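Local coordinates for putative nucleic acid-binding lipoprotein (Klebsiella pneumoniae subsp. pneumoniae MGH 78578, PDB 3F1Z), which is of unknown biochemical function but, as a putative lipoprotein built on an OB-fold, may bind nucleic acid, at residues Q25-A30 with K50-R55; R55-D60 with R78-K83; T89-S94 with T125-K130. All coordinates share one frame; numbering follows the deposited sequence.

How the contacts relate
The three contacts show how one small curled sheet, the barrel of an OB-fold, is extended, turned and closed. Contact 1 adds the short strand 26-28 to the long strand 51-65; contact 2, its centre about 12 Å away, pairs the continuation of that long strand with the end of strand 71-78 and the turn after it. They share Arg-55 and a bridging water, and Ala-30 N lies 2.9 Å from Asp-79 OD1. Contact 3 joins strands 88-93 and 125-127, with its centre about 14 Å from that of contact 1 and about 16 Å from that of contact 2. It touches contact 1 where Val-52 CG2 lies 3.6 Å from Leu-126 CD1, but does not touch contact 2.

Contact 1 of 3, residues Q25-A30 with K50-R55; sequences QTYSVA and KWVKVR
Tyr-27 uses both its backbone N-H and its carbonyl on the strand that runs through Val-54, a compact example of parallel pairing in which one residue grips the neighbours of the residue facing it. Tyr-27 N donates to Lys-53 O over 2.8 Å, and Arg-55 N donates to Tyr-27 O over 2.9 Å, both bonds nearly straight. The CA-H of Val-54 adds a weaker contact, with its CA 3.4 Å from Tyr-27 O.

The tight side is apolar. Tyr-27 CG stands anti to the carbonyl carbon (chi1 -72°), and the ring reaches Val-52, whose CG1 lies 3.9 Å from Tyr-27 CE1; the two side chains cross at about a right angle, while Lys-53 O lies at the ring's edge, in its plane. Further on, Val-29 CG2 packs 3.6 Å from Val-54 CG1, again nearly perpendicular.

The Thr-26 side is the solvent side: Thr-26 is exposed and Arg-55 partly so. Thr-26 CG2 rests 3.6 Å from Arg-55 CB, and Thr-26 OG1 lies 3.3 Å from Lys-53 CE, where the lysine chain bends at chi3 (81°) before its NZ bonds to Val-21 O. The two strands run at 52° to each other, and the direct backbone pairing is brief: before it a water links Gln-25 O to Lys-53 N, and after it a second water links Arg-55 O to Val-29 N.

Ser-28 serves as N-cap of helix 29-38, and Tyr-27 OH is hydrogen-bonded to Tyr-47 OH at the end of helix 40-47. Val-29 and Val-54 both touch Met-77 of strand 71-78, while Val-52 and Val-54 bond through their backbones to strand 108-114, which places strand 51-55 between that strand and strand 26-28.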
loop_
_atom_site.group_PDB
_atom_site.type_symbol
_atom_site.label_atom_id
_atom_site.label_comp_id
_atom_site.label_asym_id
_atom_site.label_seq_id
_atom_site.Cartn_x
_atom_site.Cartn_y
_atom_site.Cartn_z
ATOM N N GLN A 25 11.663 7.948 3.850
ATOM C CA GLN A 25 10.837 8.552 4.891
ATOM C C GLN A 25 9.578 7.679 5.038
ATOM O O GLN A 25 9.069 7.143 4.068
ATOM C CB GLN A 25 10.449 10.006 4.507
ATOM C CG GLN A 25 9.563 10.128 3.165
ATOM C CD GLN A 25 9.363 11.582 2.567
ATOM O OE1 GLN A 25 8.633 12.407 3.145
ATOM N NE2 GLN A 25 9.940 11.839 1.366
ATOM N N THR A 26 9.091 7.506 6.254
ATOM C CA THR A 26 7.877 6.756 6.507
ATOM C C THR A 26 6.670 7.696 6.535
ATOM O O THR A 26 6.655 8.631 7.272
ATOM C CB THR A 26 7.930 6.072 7.849
ATOM O OG1 THR A 26 8.999 5.106 7.857
ATOM C CG2 THR A 26 6.601 5.361 8.124
ATOM N N TYR A 27 5.663 7.443 5.709
ATOM C CA TYR A 27 4.448 8.239 5.717
ATOM C C TYR A 27 3.432 7.602 6.630
ATOM O O TYR A 27 3.407 6.375 6.799
ATOM C CB TYR A 27 3.759 8.186 4.354
ATOM C CG TYR A 27 4.371 8.927 3.175
ATOM C CD1 TYR A 27 5.421 8.392 2.451
ATOM C CD2 TYR A 27 3.828 10.135 2.738
ATOM C CE1 TYR A 27 5.935 9.040 1.336
ATOM C CE2 TYR A 27 4.334 10.803 1.611
ATOM C CZ TYR A 27 5.374 10.240 0.913
ATOM O OH TYR A 27 5.887 10.899 -0.180
ATOM N N SER A 28 2.563 8.419 7.213
ATOM C CA SER A 28 1.393 7.834 7.827
ATOM C C SER A 28 0.370 7.691 6.668
ATOM O O SER A 28 0.531 8.263 5.572
ATOM C CB SER A 28 0.839 8.729 8.886
ATOM O OG SER A 28 0.360 9.872 8.260
ATOM N N VAL A 29 -0.692 6.947 6.886
ATOM C CA VAL A 29 -1.690 6.830 5.838
ATOM C C VAL A 29 -2.286 8.219 5.533
ATOM O O VAL A 29 -2.493 8.552 4.382
ATOM C CB VAL A 29 -2.759 5.810 6.217
ATOM C CG1 VAL A 29 -4.012 5.893 5.261
ATOM C CG2 VAL A 29 -2.089 4.387 6.318
ATOM N N ALA A 30 -2.538 9.023 6.556
ATOM C CA ALA A 30 -3.078 10.374 6.350
ATOM C C ALA A 30 -2.131 11.182 5.505
ATOM O O ALA A 30 -2.563 11.915 4.622
ATOM C CB ALA A 30 -3.327 11.107 7.668
ATOM N N LYS A 50 6.656 5.975 -8.480
ATOM C CA LYS A 50 7.447 6.148 -7.282
ATOM C C LYS A 50 7.083 5.151 -6.195
ATOM O O LYS A 50 5.982 4.590 -6.161
ATOM C CB LYS A 50 7.276 7.561 -6.748
ATOM C CG LYS A 50 7.620 8.612 -7.789
ATOM C CD LYS A 50 7.867 9.988 -7.162
ATOM C CE LYS A 50 8.114 11.079 -8.219
ATOM N NZ LYS A 50 8.931 10.542 -9.336
ATOM N N TRP A 51 8.017 4.944 -5.287
ATOM C CA TRP A 51 7.819 4.010 -4.207
ATOM C C TRP A 51 7.592 4.790 -2.948
ATOM O O TRP A 51 8.257 5.767 -2.721
ATOM C CB TRP A 51 9.063 3.143 -4.055
ATOM C CG TRP A 51 9.323 2.246 -5.240
ATOM C CD1 TRP A 51 10.029 2.573 -6.371
ATOM C CD2 TRP A 51 8.899 0.889 -5.405
ATOM N NE1 TRP A 51 10.073 1.490 -7.224
ATOM C CE2 TRP A 51 9.382 0.449 -6.659
ATOM C CE3 TRP A 51 8.150 0.012 -4.626
ATOM C CZ2 TRP A 51 9.135 -0.837 -7.153
ATOM C CZ3 TRP A 51 7.892 -1.273 -5.112
ATOM C CH2 TRP A 51 8.398 -1.690 -6.362
ATOM N N VAL A 52 6.648 4.357 -2.127
ATOM C CA VAL A 52 6.401 4.994 -0.870
ATOM C C VAL A 52 6.393 3.943 0.232
ATOM O O VAL A 52 6.047 2.800 -0.018
ATOM C CB VAL A 52 5.103 5.820 -0.901
ATOM C CG1 VAL A 52 5.258 7.013 -1.915
ATOM C CG2 VAL A 52 3.918 4.955 -1.192
ATOM N N LYS A 53 6.794 4.350 1.435
ATOM C CA LYS A 53 6.845 3.493 2.624
ATOM C C LYS A 53 5.791 4.037 3.594
ATOM O O LYS A 53 5.926 5.156 4.133
ATOM C CB LYS A 53 8.267 3.512 3.213
ATOM C CG LYS A 53 8.444 2.542 4.349
ATOM C CD LYS A 53 9.897 2.263 4.710
ATOM C CE LYS A 53 10.514 3.308 5.560
ATOM N NZ LYS A 53 11.850 2.851 6.080
ATOM N N VAL A 54 4.709 3.288 3.775
ATOM C CA VAL A 54 3.540 3.767 4.559
ATOM C C VAL A 54 3.324 2.878 5.771
ATOM O O VAL A 54 3.348 1.653 5.667
ATOM C CB VAL A 54 2.260 3.790 3.696
ATOM C CG1 VAL A 54 1.033 4.386 4.479
ATOM C CG2 VAL A 54 2.488 4.563 2.412
ATOM N N ARG A 55 3.112 3.511 6.923
ATOM C CA ARG A 55 2.905 2.823 8.196
ATOM C C ARG A 55 1.447 2.982 8.588
ATOM O O ARG A 55 0.866 4.042 8.370
ATOM C CB ARG A 55 3.816 3.444 9.230
ATOM C CG ARG A 55 3.708 2.917 10.642
ATOM C CD ARG A 55 4.870 3.503 11.418
ATOM N NE ARG A 55 4.927 3.055 12.789
ATOM C CZ ARG A 55 4.232 3.625 13.738
ATOM N NH1 ARG A 55 3.468 4.622 13.410
ATOM N NH2 ARG A 55 4.283 3.210 14.978
HETATM O O HOH W 1 8.371 6.854 1.637
HETATM O O HOH W 2 -0.742 5.630 9.731
#

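Contact 2 of 3, residues R55-D60 with R78-K83; sequences RGVIVD and RDEQNK
Val-57 and Arg-78 form an antiparallel hydrogen-bonded pair, with Val-57 N reaching Arg-78 O at 2.9 Å and Arg-78 N reaching Val-57 O at 2.8 Å. Their side chains lie side by side on one face of the sheet, pointing the same way. Arg-78 CG sits between the backbone N and the carbonyl carbon (chi1 67°), and the chain beyond it is extended; Val-57 CB comes over the centre of the guanidinium, 3.9 Å above its plane. Val-59 crosses the same arginine at about a right angle, its CG1 3.7 Å from Arg-78 CG.

A salt bridge flanks this pair: Arg-55 NH1 lies 2.7 Å from Glu-80 OE1. The bond is bent, and the oxygen is met from above its carboxylate, the two flat groups standing 87° apart.

In the next shell, Arg-78 NH1 donates to Asp-79 O, which takes Asn-82 N from the opposite face and so closes a type I turn. Asp-79 OD2 accepts Gln-81 N, an Asx turn, and also Lys-83 N from its other face. The water that binds Arg-55 O and Val-29 N also accepts from Glu-80 N, tying the turn to the strand.

Beyond, Asp-79 OD1 bonds Ala-30 N near the start of helix 29-38. Val-59 and Asp-60 make a classic beta bulge opposite Thr-76 of strand 71-78, and Gly-56 bonds to Ala-109 of strand 108-114.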
loop_
_atom_site.group_PDB
_atom_site.type_symbol
_atom_site.label_atom_id
_atom_site.label_comp_id
_atom_site.label_asym_id
_atom_site.label_seq_id
_atom_site.Cartn_x
_atom_site.Cartn_y
_atom_site.Cartn_z
ATOM N N ARG A 55 3.112 3.511 6.923
ATOM C CA ARG A 55 2.905 2.823 8.196
ATOM C C ARG A 55 1.447 2.982 8.588
ATOM O O ARG A 55 0.866 4.042 8.370
ATOM C CB ARG A 55 3.816 3.444 9.230
ATOM C CG ARG A 55 3.708 2.917 10.642
ATOM C CD ARG A 55 4.870 3.503 11.418
ATOM N NE ARG A 55 4.927 3.055 12.789
ATOM C CZ ARG A 55 4.232 3.625 13.738
ATOM N NH1 ARG A 55 3.468 4.622 13.410
ATOM N NH2 ARG A 55 4.283 3.210 14.978
ATOM N N GLY A 56 0.856 1.940 9.164
ATOM C CA GLY A 56 -0.587 1.948 9.487
ATOM C C GLY A 56 -1.051 0.659 10.144
ATOM O O GLY A 56 -0.260 -0.210 10.434
ATOM N N VAL A 57 -2.344 0.559 10.404
ATOM C CA VAL A 57 -2.902 -0.613 11.022
ATOM C C VAL A 57 -3.636 -1.390 9.952
ATOM O O VAL A 57 -4.493 -0.850 9.257
ATOM C CB VAL A 57 -3.882 -0.289 12.188
ATOM C CG1 VAL A 57 -4.473 -1.569 12.718
ATOM C CG2 VAL A 57 -3.183 0.431 13.318
ATOM N N ILE A 58 -3.291 -2.669 9.844
ATOM C CA ILE A 58 -3.890 -3.544 8.891
ATOM C C ILE A 58 -5.282 -3.870 9.415
ATOM O O ILE A 58 -5.427 -4.279 10.564
ATOM C CB ILE A 58 -3.066 -4.822 8.714
ATOM C CG1 ILE A 58 -1.667 -4.467 8.195
ATOM C CG2 ILE A 58 -3.771 -5.799 7.740
ATOM C CD1 ILE A 58 -1.654 -3.615 6.898
ATOM N N VAL A 59 -6.292 -3.661 8.572
ATOM C CA VAL A 59 -7.673 -3.939 8.924
ATOM C C VAL A 59 -8.320 -5.017 8.044
ATOM O O VAL A 59 -9.442 -5.452 8.319
ATOM C CB VAL A 59 -8.551 -2.665 8.881
ATOM C CG1 VAL A 59 -8.121 -1.722 9.996
ATOM C CG2 VAL A 59 -8.461 -2.011 7.545
ATOM N N ASP A 60 -7.651 -5.430 6.975
ATOM C CA ASP A 60 -8.176 -6.523 6.194
ATOM C C ASP A 60 -7.068 -7.109 5.349
ATOM O O ASP A 60 -6.252 -6.386 4.796
ATOM C CB ASP A 60 -9.336 -6.083 5.317
ATOM C CG ASP A 60 -10.025 -7.260 4.628
ATOM O OD1 ASP A 60 -10.717 -8.029 5.347
ATOM O OD2 ASP A 60 -9.882 -7.410 3.367
ATOM N N ARG A 78 -5.432 1.177 7.621
ATOM C CA ARG A 78 -5.995 2.460 8.055
ATOM C C ARG A 78 -4.919 3.285 8.769
ATOM O O ARG A 78 -3.924 2.728 9.242
ATOM C CB ARG A 78 -7.157 2.257 9.011
ATOM C CG ARG A 78 -6.787 1.663 10.366
ATOM C CD ARG A 78 -7.923 1.927 11.353
ATOM N NE ARG A 78 -7.766 1.213 12.608
ATOM C CZ ARG A 78 -6.999 1.606 13.614
ATOM N NH1 ARG A 78 -6.277 2.729 13.541
ATOM N NH2 ARG A 78 -6.940 0.857 14.711
ATOM N N ASP A 79 -5.137 4.597 8.881
ATOM C CA ASP A 79 -4.212 5.443 9.613
ATOM C C ASP A 79 -4.063 4.957 11.077
ATOM O O ASP A 79 -5.036 4.657 11.760
ATOM C CB ASP A 79 -4.691 6.872 9.641
ATOM C CG ASP A 79 -3.620 7.827 10.156
ATOM O OD1 ASP A 79 -2.780 8.264 9.323
ATOM O OD2 ASP A 79 -3.638 8.140 11.389
ATOM N N GLU A 80 -2.833 4.903 11.546
ATOM C CA GLU A 80 -2.544 4.462 12.905
ATOM C C GLU A 80 -3.215 5.292 13.995
ATOM O O GLU A 80 -3.514 4.774 15.067
ATOM C CB GLU A 80 -1.048 4.526 13.152
ATOM C CG GLU A 80 -0.627 3.941 14.469
ATOM C CD GLU A 80 0.536 4.647 15.012
ATOM O OE1 GLU A 80 1.011 5.493 14.272
ATOM O OE2 GLU A 80 0.949 4.402 16.157
ATOM N N GLN A 81 -3.428 6.574 13.760
ATOM C CA GLN A 81 -4.072 7.403 14.765
ATOM C C GLN A 81 -5.456 7.867 14.278
ATOM O O GLN A 81 -5.964 8.852 14.766
ATOM C CB GLN A 81 -3.170 8.617 15.082
ATOM C CG GLN A 81 -1.705 8.285 15.499
ATOM C CD GLN A 81 -0.888 9.563 15.881
ATOM O OE1 GLN A 81 -0.415 9.709 17.044
ATOM N NE2 GLN A 81 -0.770 10.519 14.917
ATOM N N ASN A 82 -6.056 7.168 13.312
ATOM C CA ASN A 82 -7.348 7.580 12.736
ATOM C C ASN A 82 -7.349 9.074 12.276
ATOM O O ASN A 82 -8.360 9.763 12.320
ATOM C CB ASN A 82 -8.504 7.257 13.702
ATOM C CG ASN A 82 -8.759 5.744 13.832
ATOM O OD1 ASN A 82 -8.770 4.996 12.829
ATOM N ND2 ASN A 82 -8.996 5.288 15.062
ATOM N N LYS A 83 -6.212 9.535 11.777
ATOM C CA LYS A 83 -6.084 10.925 11.377
ATOM C C LYS A 83 -6.835 11.145 10.020
ATOM O O LYS A 83 -6.990 12.259 9.570
ATOM C CB LYS A 83 -4.596 11.308 11.358
ATOM C CG LYS A 83 -4.232 12.558 12.148
ATOM C CD LYS A 83 -4.341 12.378 13.688
HETATM O O HOH W 2 -0.742 5.630 9.731
#

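Contact 3 of 3, residues T89-S94 with T125-K130; sequences TFNFGS and TLQNPK
The parallel pairing of strands 88-93 and 125-127 closes the barrel of this OB-fold, centred on Leu-126, which faces Phe-90 and bonds through its backbone to Thr-89 and Asn-91. Leu-126 N donates to Thr-89 O (2.9 Å), and Asn-91 N to Leu-126 O (2.8 Å). On the inward face Phe-90 and Leu-126 lie side by side, with Phe-90 CE2 3.7 Å from Leu-126 CD1. On the other face the hydroxyls of Thr-89 and Thr-125 are hydrogen-bonded, OG1 to OG1, at 2.8 Å.

Beyond Gln-127 the chain turns a corner at Asn-128, and direct backbone bonding gives way to a water held by Asn-91 O, Gln-127 OE1 and Asn-128 N. Gln-127 bends at chi2 (-64°), and its NE2 donates to Thr-125 O, from above that carbonyl's plane. After the corner Pro-129 covers one face of the Phe-92 ring: its CG lies 3.8 Å from the centroid, almost on the ring normal, a CH-pi contact. Phe-90, Phe-92 and Pro-129 all touch Ile-111 of strand 108-114. Such parallel closure between the third and fifth barrel strands, in an otherwise antiparallel barrel, is a hallmark of the OB-fold.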
loop_
_atom_site.group_PDB
_atom_site.type_symbol
_atom_site.label_atom_id
_atom_site.label_comp_id
_atom_site.label_asym_id
_atom_site.label_seq_id
_atom_site.Cartn_x
_atom_site.Cartn_y
_atom_site.Cartn_z
ATOM N N THR A 89 -4.971 0.515 0.189
ATOM C CA THR A 89 -4.887 -0.901 -0.112
ATOM C C THR A 89 -3.602 -1.164 -0.877
ATOM O O THR A 89 -3.088 -0.270 -1.557
ATOM C CB THR A 89 -6.032 -1.377 -0.999
ATOM O OG1 THR A 89 -6.030 -0.543 -2.193
ATOM C CG2 THR A 89 -7.399 -1.284 -0.274
ATOM N N PHE A 90 -3.115 -2.397 -0.749
ATOM C CA PHE A 90 -1.934 -2.873 -1.393
ATOM C C PHE A 90 -2.277 -4.167 -2.105
ATOM O O PHE A 90 -2.987 -4.997 -1.580
ATOM C CB PHE A 90 -0.883 -3.223 -0.350
ATOM C CG PHE A 90 -0.427 -2.072 0.477
ATOM C CD1 PHE A 90 -1.192 -1.610 1.515
ATOM C CD2 PHE A 90 0.820 -1.533 0.278
ATOM C CE1 PHE A 90 -0.781 -0.575 2.279
ATOM C CE2 PHE A 90 1.250 -0.511 1.054
ATOM C CZ PHE A 90 0.437 -0.021 2.045
ATOM N N ASN A 91 -1.697 -4.388 -3.261
ATOM C CA ASN A 91 -2.013 -5.568 -4.056
ATOM C C ASN A 91 -0.768 -6.412 -4.144
ATOM O O ASN A 91 0.192 -6.028 -4.821
ATOM C CB ASN A 91 -2.454 -5.132 -5.440
ATOM C CG ASN A 91 -2.878 -6.276 -6.316
ATOM O OD1 ASN A 91 -2.378 -7.354 -6.204
ATOM N ND2 ASN A 91 -3.834 -6.030 -7.198
ATOM N N PHE A 92 -0.804 -7.566 -3.468
ATOM C CA PHE A 92 0.330 -8.498 -3.445
ATOM C C PHE A 92 0.109 -9.661 -4.372
ATOM O O PHE A 92 -0.870 -10.392 -4.214
ATOM C CB PHE A 92 0.520 -9.104 -2.053
ATOM C CG PHE A 92 1.106 -8.173 -0.992
ATOM C CD1 PHE A 92 0.297 -7.339 -0.249
ATOM C CD2 PHE A 92 2.432 -8.240 -0.655
ATOM C CE1 PHE A 92 0.816 -6.547 0.783
ATOM C CE2 PHE A 92 2.955 -7.445 0.385
ATOM C CZ PHE A 92 2.137 -6.615 1.100
ATOM N N GLY A 93 1.021 -9.852 -5.328
ATOM C CA GLY A 93 0.974 -11.008 -6.240
ATOM C C GLY A 93 1.232 -12.299 -5.464
ATOM O O GLY A 93 1.710 -12.286 -4.308
ATOM N N SER A 94 0.940 -13.421 -6.111
ATOM C CA SER A 94 1.038 -14.719 -5.492
ATOM C C SER A 94 2.428 -15.070 -5.055
ATOM O O SER A 94 2.606 -15.856 -4.112
ATOM C CB SER A 94 0.481 -15.820 -6.433
ATOM O OG SER A 94 1.009 -15.772 -7.751
ATOM N N THR A 125 -4.129 1.935 -5.151
ATOM C CA THR A 125 -3.841 0.605 -4.650
ATOM C C THR A 125 -2.361 0.435 -4.985
ATOM O O THR A 125 -1.975 0.430 -6.161
ATOM C CB THR A 125 -4.698 -0.481 -5.319
ATOM O OG1 THR A 125 -6.074 -0.237 -5.007
ATOM C CG2 THR A 125 -4.306 -1.848 -4.768
ATOM N N LEU A 126 -1.534 0.385 -3.952
ATOM C CA LEU A 126 -0.101 0.256 -4.119
ATOM C C LEU A 126 0.234 -1.155 -4.647
ATOM O O LEU A 126 -0.362 -2.148 -4.207
ATOM C CB LEU A 126 0.638 0.592 -2.820
ATOM C CG LEU A 126 0.547 2.076 -2.441
ATOM C CD1 LEU A 126 1.333 2.384 -1.171
ATOM C CD2 LEU A 126 1.053 2.929 -3.575
ATOM N N GLN A 127 1.144 -1.190 -5.615
ATOM C CA GLN A 127 1.537 -2.385 -6.342
ATOM C C GLN A 127 2.942 -2.835 -5.957
ATOM O O GLN A 127 3.703 -2.047 -5.413
ATOM C CB GLN A 127 1.523 -2.051 -7.847
ATOM C CG GLN A 127 0.185 -1.501 -8.316
ATOM C CD GLN A 127 -0.943 -2.509 -8.180
ATOM O OE1 GLN A 127 -0.746 -3.689 -8.447
ATOM N NE2 GLN A 127 -2.130 -2.054 -7.766
ATOM N N ASN A 128 3.282 -4.089 -6.303
ATOM C CA ASN A 128 4.617 -4.712 -6.018
ATOM C C ASN A 128 5.128 -4.472 -4.609
ATOM O O ASN A 128 6.251 -4.115 -4.408
ATOM C CB ASN A 128 5.641 -4.252 -7.023
ATOM C CG ASN A 128 5.239 -4.606 -8.431
ATOM O OD1 ASN A 128 4.926 -5.778 -8.736
ATOM N ND2 ASN A 128 5.233 -3.596 -9.325
ATOM N N PRO A 129 4.275 -4.677 -3.620
ATOM C CA PRO A 129 4.669 -4.276 -2.306
ATOM C C PRO A 129 5.636 -5.151 -1.621
ATOM O O PRO A 129 5.783 -6.317 -1.984
ATOM C CB PRO A 129 3.349 -4.275 -1.518
ATOM C CG PRO A 129 2.314 -4.667 -2.450
ATOM C CD PRO A 129 2.917 -5.222 -3.655
ATOM N N LYS A 130 6.221 -4.608 -0.561
ATOM C CA LYS A 130 7.205 -5.335 0.250
ATOM C C LYS A 130 6.978 -4.971 1.720
ATOM O O LYS A 130 6.987 -3.783 2.083
ATOM C CB LYS A 130 8.619 -4.958 -0.197
ATOM C CG LYS A 130 9.740 -5.746 0.440
ATOM C CD LYS A 130 11.147 -5.048 0.179
ATOM C CE LYS A 130 12.394 -5.831 0.662
ATOM N NZ LYS A 130 13.691 -5.049 0.229
HETATM O O HOH W 3 1.116 -5.552 -7.343
#